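Side-chain contacts in SUMO1 linked HERC2 ZZ domain (Small ubiquitin-related modifier 1,E3 ubiquitin-protein ligase HERC2) (Homo sapiens, PDB 6WW3), which binds histone H3 and SUMO1 through the ZZ zinc finger, a domain of the ubiquitin ligase HERC2, here fused to the SUMO1 tail: residues A[16-19]-A[20-23]; A[36-39]-A[40-44]. All coordinates share one frame; numbering follows the deposited sequence.

Both contacts belong to the HERC2 part of the fusion, and both reach the same zinc ion. Interaction 1 brings one thiolate from a surface turn, and interaction 2 brings two from the start of the helix 38-43, so between them they supply three of its four ligands. Their chemistry differs with their place. Residues 16-23 hold together by thioether packing, a cis-proline and weak bonds to sulfur, whereas residues 36-44 combine regular helical bonds with a buried aromatic ring. The two meet directly where Met-18 CE packs 3.8 Å from Cys-37 SG and where Ile-21 CD1 lies 3.8 Å from Phe-36 O.

Interaction 1. Residues A[16-19]-A[20-23]; sequences CQMF and PING. With ZN (zinc ion), chain C.
Met-18 reaches forward to Ile-21 and Asn-22, and Phe-19 packs on Pro-20, rounding the turn that follows the first CxxC pair of this ZZ-type zinc finger, in the HERC2 part of the chain. Cys-16 comes first: its SG binds the zinc ion at 2.3 Å, with Cys-13, Cys-37 and Cys-40 completing the site. The same sulfur weakly accepts the amide of Met-18, Met-18 N lying 3.6 Å from Cys-16 SG, which ties the chain leaving the metal back to its ligand. From Met-18 the side chain runs out with CG opposite the backbone N (chi1 173°), passing beside the Pro-20 carbonyl and setting SD 3.6 Å from Ile-21 CA. Its side chain crosses that of Asn-22 at about a right angle, Met-18 SD touching Asn-22 OD1 at 3.4 Å; Asn-22 ND2 is hydrogen-bonded to Glu-4 O. Phe-19 sits before a cis peptide bond, and Phe-19 CA and Pro-20 CA are therefore just 2.9 Å apart; one face of the ring lies against Pro-20 CA. The backbone N of Asn-22 gives a weak but fairly straight bond to the thioether, Asn-22 N to Met-18 SD measuring 3.5 Å at 160°.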
ATOM      1  N   CYS A  16       0.087  -9.302  -1.879  1.00 11.65           N
ATOM      2  CA  CYS A  16      -0.860 -10.335  -1.487  1.00 11.69           C
ATOM      3  C   CYS A  16      -2.155 -10.299  -2.282  1.00 12.14           C
ATOM      4  O   CYS A  16      -3.066 -11.075  -1.975  1.00  9.92           O
ATOM      5  CB  CYS A  16      -1.187 -10.223   0.014  1.00 13.33           C
ATOM      6  SG  CYS A  16      -2.169  -8.776   0.467  1.00  8.11           S
ATOM      7  N   GLN A  17      -2.264  -9.409  -3.272  1.00  9.97           N
ATOM      8  CA  GLN A  17      -3.435  -9.259  -4.132  1.00 10.56           C
ATOM      9  C   GLN A  17      -4.684  -8.814  -3.377  1.00 11.23           C
ATOM     10  O   GLN A  17      -5.789  -8.928  -3.913  1.00  8.62           O
ATOM     11  CB  GLN A  17      -3.746 -10.551  -4.904  1.00 12.67           C
ATOM     12  CG  GLN A  17      -2.554 -11.146  -5.628  1.00 13.73           C
ATOM     13  CD  GLN A  17      -1.764 -10.120  -6.410  1.00 14.82           C
ATOM     14  OE1 GLN A  17      -0.546 -10.032  -6.275  1.00 16.64           O
ATOM     15  NE2 GLN A  17      -2.451  -9.336  -7.233  1.00 15.22           N
ATOM     16  N   MET A  18      -4.536  -8.280  -2.161  1.00  9.64           N
ATOM     17  CA  MET A  18      -5.664  -7.648  -1.463  1.00  8.56           C
ATOM     18  C   MET A  18      -6.289  -6.575  -2.353  1.00  9.07           C
ATOM     19  O   MET A  18      -5.573  -5.784  -2.969  1.00  7.20           O
ATOM     20  CB  MET A  18      -5.187  -7.020  -0.146  1.00  8.30           C
ATOM     21  CG  MET A  18      -6.231  -6.190   0.606  1.00  8.07           C
ATOM     22  SD  MET A  18      -5.538  -5.195   1.949  1.00  9.83           S
ATOM     23  CE  MET A  18      -4.947  -6.462   3.063  1.00 10.82           C
ATOM     24  N   PHE A  19      -7.620  -6.584  -2.461  1.00  8.75           N
ATOM     25  CA  PHE A  19      -8.325  -5.608  -3.300  1.00  8.24           C
ATOM     26  C   PHE A  19      -9.761  -5.352  -2.847  1.00  9.65           C
ATOM     27  O   PHE A  19     -10.564  -6.278  -2.787  1.00  7.53           O
ATOM     28  CB  PHE A  19      -8.356  -6.060  -4.758  1.00  9.63           C
ATOM     29  CG  PHE A  19      -9.073  -5.106  -5.669  1.00  9.34           C
ATOM     30  CD1 PHE A  19      -8.417  -4.003  -6.188  1.00  8.34           C
ATOM     31  CD2 PHE A  19     -10.408  -5.283  -5.963  1.00 10.80           C
ATOM     32  CE1 PHE A  19      -9.081  -3.117  -7.019  1.00 10.42           C
ATOM     33  CE2 PHE A  19     -11.077  -4.385  -6.778  1.00 13.98           C
ATOM     34  CZ  PHE A  19     -10.409  -3.306  -7.307  1.00 11.30           C
ATOM     35  N   PRO A  20     -10.091  -4.091  -2.543  1.00  9.34           N
ATOM     36  CA  PRO A  20      -9.174  -2.947  -2.504  1.00  9.33           C
ATOM     37  C   PRO A  20      -8.318  -3.018  -1.255  1.00 11.06           C
ATOM     38  O   PRO A  20      -8.702  -3.757  -0.333  1.00 12.04           O
ATOM     39  CB  PRO A  20     -10.115  -1.741  -2.430  1.00  8.20           C
ATOM     40  CG  PRO A  20     -11.301  -2.283  -1.659  1.00  9.42           C
ATOM     41  CD  PRO A  20     -11.461  -3.707  -2.163  1.00  9.05           C
ATOM     42  N   ILE A  21      -7.176  -2.322  -1.222  1.00  8.19           N
ATOM     43  CA  ILE A  21      -6.410  -2.247   0.015  1.00  7.17           C
ATOM     44  C   ILE A  21      -7.285  -1.618   1.094  1.00  9.20           C
ATOM     45  O   ILE A  21      -7.911  -0.570   0.877  1.00  6.15           O
ATOM     46  CB  ILE A  21      -5.115  -1.442  -0.188  1.00  6.34           C
ATOM     47  CG1 ILE A  21      -4.187  -2.142  -1.192  1.00  7.72           C
ATOM     48  CG2 ILE A  21      -4.383  -1.230   1.162  1.00  6.36           C
ATOM     49  CD1 ILE A  21      -2.810  -1.550  -1.262  1.00  6.31           C
ATOM     50  N   ASN A  22      -7.340  -2.257   2.262  1.00  8.03           N
ATOM     51  CA  ASN A  22      -7.903  -1.611   3.435  1.00  8.25           C
ATOM     52  C   ASN A  22      -6.773  -1.278   4.412  1.00  8.10           C
ATOM     53  O   ASN A  22      -5.729  -1.926   4.414  1.00  9.29           O
ATOM     54  CB  ASN A  22      -8.994  -2.471   4.101  1.00 12.36           C
ATOM     55  CG  ASN A  22      -8.459  -3.754   4.707  1.00 13.43           C
ATOM     56  OD1 ASN A  22      -8.235  -4.734   4.008  1.00 15.62           O
ATOM     57  ND2 ASN A  22      -8.229  -3.742   6.011  1.00 14.43           N
ATOM     58  N   GLY A  23      -6.974  -0.227   5.204  1.00  8.19           N
ATOM     59  CA  GLY A  23      -5.922   0.313   6.039  1.00  8.42           C
ATOM     60  C   GLY A  23      -5.059   1.318   5.295  1.00  9.48           C
ATOM     61  O   GLY A  23      -5.466   1.907   4.288  1.00  5.41           O
TER
HETATM   62 ZN    ZN C2801      -0.610  -7.158   0.970  1.00 11.90          ZN

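Interaction 2. Residues A[36-39]-A[40-44]; sequences FCET and CFKTK. With ZN (zinc ion), chain C.
Phe-36 lays its ring against helix 38-43, meeting Cys-40, Phe-41 and Lys-44, at the second CxxC pair of the cross-braced ZZ zinc finger of HERC2. One face receives the Cys-40 carbonyl, with Cys-40 O standing 4.0 Å above the ring plane of Phe-36 and over its centre. That oxygen is held by two backbone donors, Thr-43 N and Lys-44 N. Phe-36 CD1 touches Cys-40 CB at 3.5 Å. Farther round the ring, Phe-36 CZ reaches Lys-44 CB at 3.6 Å, the aliphatic root of a lysine that then extends off from the ring. Phe-36 CD2 in turn meets the Phe-41 ring at its edge. Outside the two segments, Phe-52 meets both rings and Phe-26 stacks on Phe-41, so the helix is joined to the sheet through aromatic side chains.

The metal lies beside this packing. Cys-37 and Cys-40 grip the zinc ion with their SG atoms, and Cys-13 and Cys-16 supply the other two ligands. Cys-37 is also the N-cap: its chi1 of 73° swings SG back over the helix start, where it accepts a nearly straight bond (169°) from the amide, Cys-40 N to Cys-37 SG being 3.5 Å. One thiolate thus serves both metal and helix. The carbonyl of Cys-37 accepts as well, with Phe-41 N 2.8 Å from Cys-37 O. One turn after Thr-39, Thr-43 folds its hydroxyl back to the helix backbone, Thr-43 OG1 donating to Thr-39 O at 2.9 Å from 42° above the carbonyl plane.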
ATOM      1  N   PHE A  36       1.735  -1.668  -1.635  1.00  8.09           N
ATOM      2  CA  PHE A  36       1.695  -2.659  -0.565  1.00  6.01           C
ATOM      3  C   PHE A  36       0.583  -2.313   0.414  1.00  6.42           C
ATOM      4  O   PHE A  36       0.405  -1.144   0.755  1.00  4.74           O
ATOM      5  CB  PHE A  36       3.002  -2.670   0.237  1.00  7.16           C
ATOM      6  CG  PHE A  36       4.058  -3.589  -0.293  1.00  6.74           C
ATOM      7  CD1 PHE A  36       3.728  -4.762  -0.945  1.00  7.10           C
ATOM      8  CD2 PHE A  36       5.398  -3.290  -0.098  1.00  6.91           C
ATOM      9  CE1 PHE A  36       4.713  -5.617  -1.397  1.00  8.57           C
ATOM     10  CE2 PHE A  36       6.387  -4.147  -0.555  1.00 10.30           C
ATOM     11  CZ  PHE A  36       6.042  -5.309  -1.203  1.00  7.23           C
ATOM     12  N   CYS A  37      -0.122  -3.319   0.921  1.00  6.40           N
ATOM     13  CA  CYS A  37      -0.841  -3.094   2.163  1.00  6.16           C
ATOM     14  C   CYS A  37       0.169  -3.030   3.312  1.00  8.71           C
ATOM     15  O   CYS A  37       1.371  -3.251   3.125  1.00 10.71           O
ATOM     16  CB  CYS A  37      -1.894  -4.175   2.396  1.00  9.26           C
ATOM     17  SG  CYS A  37      -1.210  -5.777   2.881  1.00 12.58           S
ATOM     18  N   GLU A  38      -0.305  -2.693   4.511  1.00  8.89           N
ATOM     19  CA  GLU A  38       0.648  -2.442   5.592  1.00 11.07           C
ATOM     20  C   GLU A  38       1.369  -3.717   6.013  1.00 11.34           C
ATOM     21  O   GLU A  38       2.586  -3.694   6.237  1.00 13.75           O
ATOM     22  CB  GLU A  38      -0.033  -1.786   6.795  1.00 10.72           C
ATOM     23  CG  GLU A  38       0.945  -1.494   7.937  1.00 13.49           C
ATOM     24  CD  GLU A  38       0.387  -0.546   8.989  1.00 18.42           C
ATOM     25  OE1 GLU A  38      -0.664   0.084   8.749  1.00 19.19           O
ATOM     26  OE2 GLU A  38       0.991  -0.458  10.073  1.00 19.53           O
ATOM     27  N   THR A  39       0.647  -4.836   6.129  1.00  8.96           N
ATOM     28  CA  THR A  39       1.308  -6.090   6.478  1.00 14.58           C
ATOM     29  C   THR A  39       2.382  -6.438   5.454  1.00 13.30           C
ATOM     30  O   THR A  39       3.517  -6.755   5.815  1.00 13.93           O
ATOM     31  CB  THR A  39       0.305  -7.237   6.577  1.00 15.97           C
ATOM     32  OG1 THR A  39      -0.669  -6.947   7.585  1.00 20.25           O
ATOM     33  CG2 THR A  39       1.044  -8.519   6.944  1.00 15.83           C
ATOM     34  N   CYS A  40       2.042  -6.358   4.162  1.00 10.67           N
ATOM     35  CA  CYS A  40       3.032  -6.633   3.124  1.00 12.71           C
ATOM     36  C   CYS A  40       4.185  -5.645   3.187  1.00 11.49           C
ATOM     37  O   CYS A  40       5.347  -6.026   2.993  1.00 11.50           O
ATOM     38  CB  CYS A  40       2.379  -6.585   1.744  1.00  9.70           C
ATOM     39  SG  CYS A  40       1.415  -8.035   1.377  1.00  8.60           S
ATOM     40  N   PHE A  41       3.884  -4.367   3.448  1.00  9.37           N
ATOM     41  CA  PHE A  41       4.948  -3.377   3.546  1.00  9.37           C
ATOM     42  C   PHE A  41       5.951  -3.748   4.625  1.00 12.01           C
ATOM     43  O   PHE A  41       7.142  -3.467   4.477  1.00 13.10           O
ATOM     44  CB  PHE A  41       4.384  -1.985   3.823  1.00  7.46           C
ATOM     45  CG  PHE A  41       5.448  -0.961   4.122  1.00 10.19           C
ATOM     46  CD1 PHE A  41       6.362  -0.580   3.139  1.00  7.53           C
ATOM     47  CD2 PHE A  41       5.542  -0.385   5.375  1.00  9.75           C
ATOM     48  CE1 PHE A  41       7.352   0.354   3.403  1.00  8.30           C
ATOM     49  CE2 PHE A  41       6.531   0.564   5.655  1.00 11.81           C
ATOM     50  CZ  PHE A  41       7.440   0.929   4.672  1.00 10.34           C
ATOM     51  N   LYS A  42       5.484  -4.354   5.723  1.00 14.32           N
ATOM     52  CA  LYS A  42       6.339  -4.718   6.844  1.00 12.17           C
ATOM     53  C   LYS A  42       7.049  -6.055   6.661  1.00 15.70           C
ATOM     54  O   LYS A  42       7.961  -6.348   7.437  1.00 15.33           O
ATOM     55  CB  LYS A  42       5.523  -4.797   8.143  1.00 17.65           C
ATOM     56  CG  LYS A  42       4.890  -3.512   8.659  1.00 15.76           C
ATOM     57  CD  LYS A  42       5.887  -2.492   9.093  1.00 17.23           C
ATOM     58  CE  LYS A  42       5.161  -1.354   9.792  1.00 25.84           C
ATOM     59  NZ  LYS A  42       6.043  -0.168  10.012  1.00 32.47           N
ATOM     60  N   THR A  43       6.644  -6.896   5.697  1.00 13.90           N
ATOM     61  CA  THR A  43       7.146  -8.273   5.673  1.00 14.18           C
ATOM     62  C   THR A  43       7.705  -8.720   4.328  1.00 13.73           C
ATOM     63  O   THR A  43       8.502  -9.661   4.272  1.00 14.76           O
ATOM     64  CB  THR A  43       6.047  -9.255   6.102  1.00 15.17           C
ATOM     65  OG1 THR A  43       4.951  -9.204   5.176  1.00 17.57           O
ATOM     66  CG2 THR A  43       5.540  -8.915   7.488  1.00 18.55           C
ATOM     67  N   LYS A  44       7.249  -8.124   3.237  1.00 13.39           N
ATOM     68  CA  LYS A  44       7.702  -8.555   1.924  1.00 13.76           C
ATOM     69  C   LYS A  44       9.013  -7.888   1.558  1.00 15.87           C
ATOM     70  O   LYS A  44       9.273  -6.738   1.918  1.00 13.13           O
ATOM     71  CB  LYS A  44       6.663  -8.259   0.840  1.00 12.45           C
ATOM     72  CG  LYS A  44       5.741  -9.416   0.471  1.00 18.80           C
ATOM     73  CD  LYS A  44       4.884  -9.895   1.584  1.00 17.37           C
ATOM     74  CE  LYS A  44       3.756 -10.733   1.028  1.00 20.75           C
ATOM     75  NZ  LYS A  44       2.961 -11.314   2.142  1.00 32.32           N
TER
HETATM   76 ZN    ZN C2801      -0.610  -7.158   0.970  1.00 11.90          ZN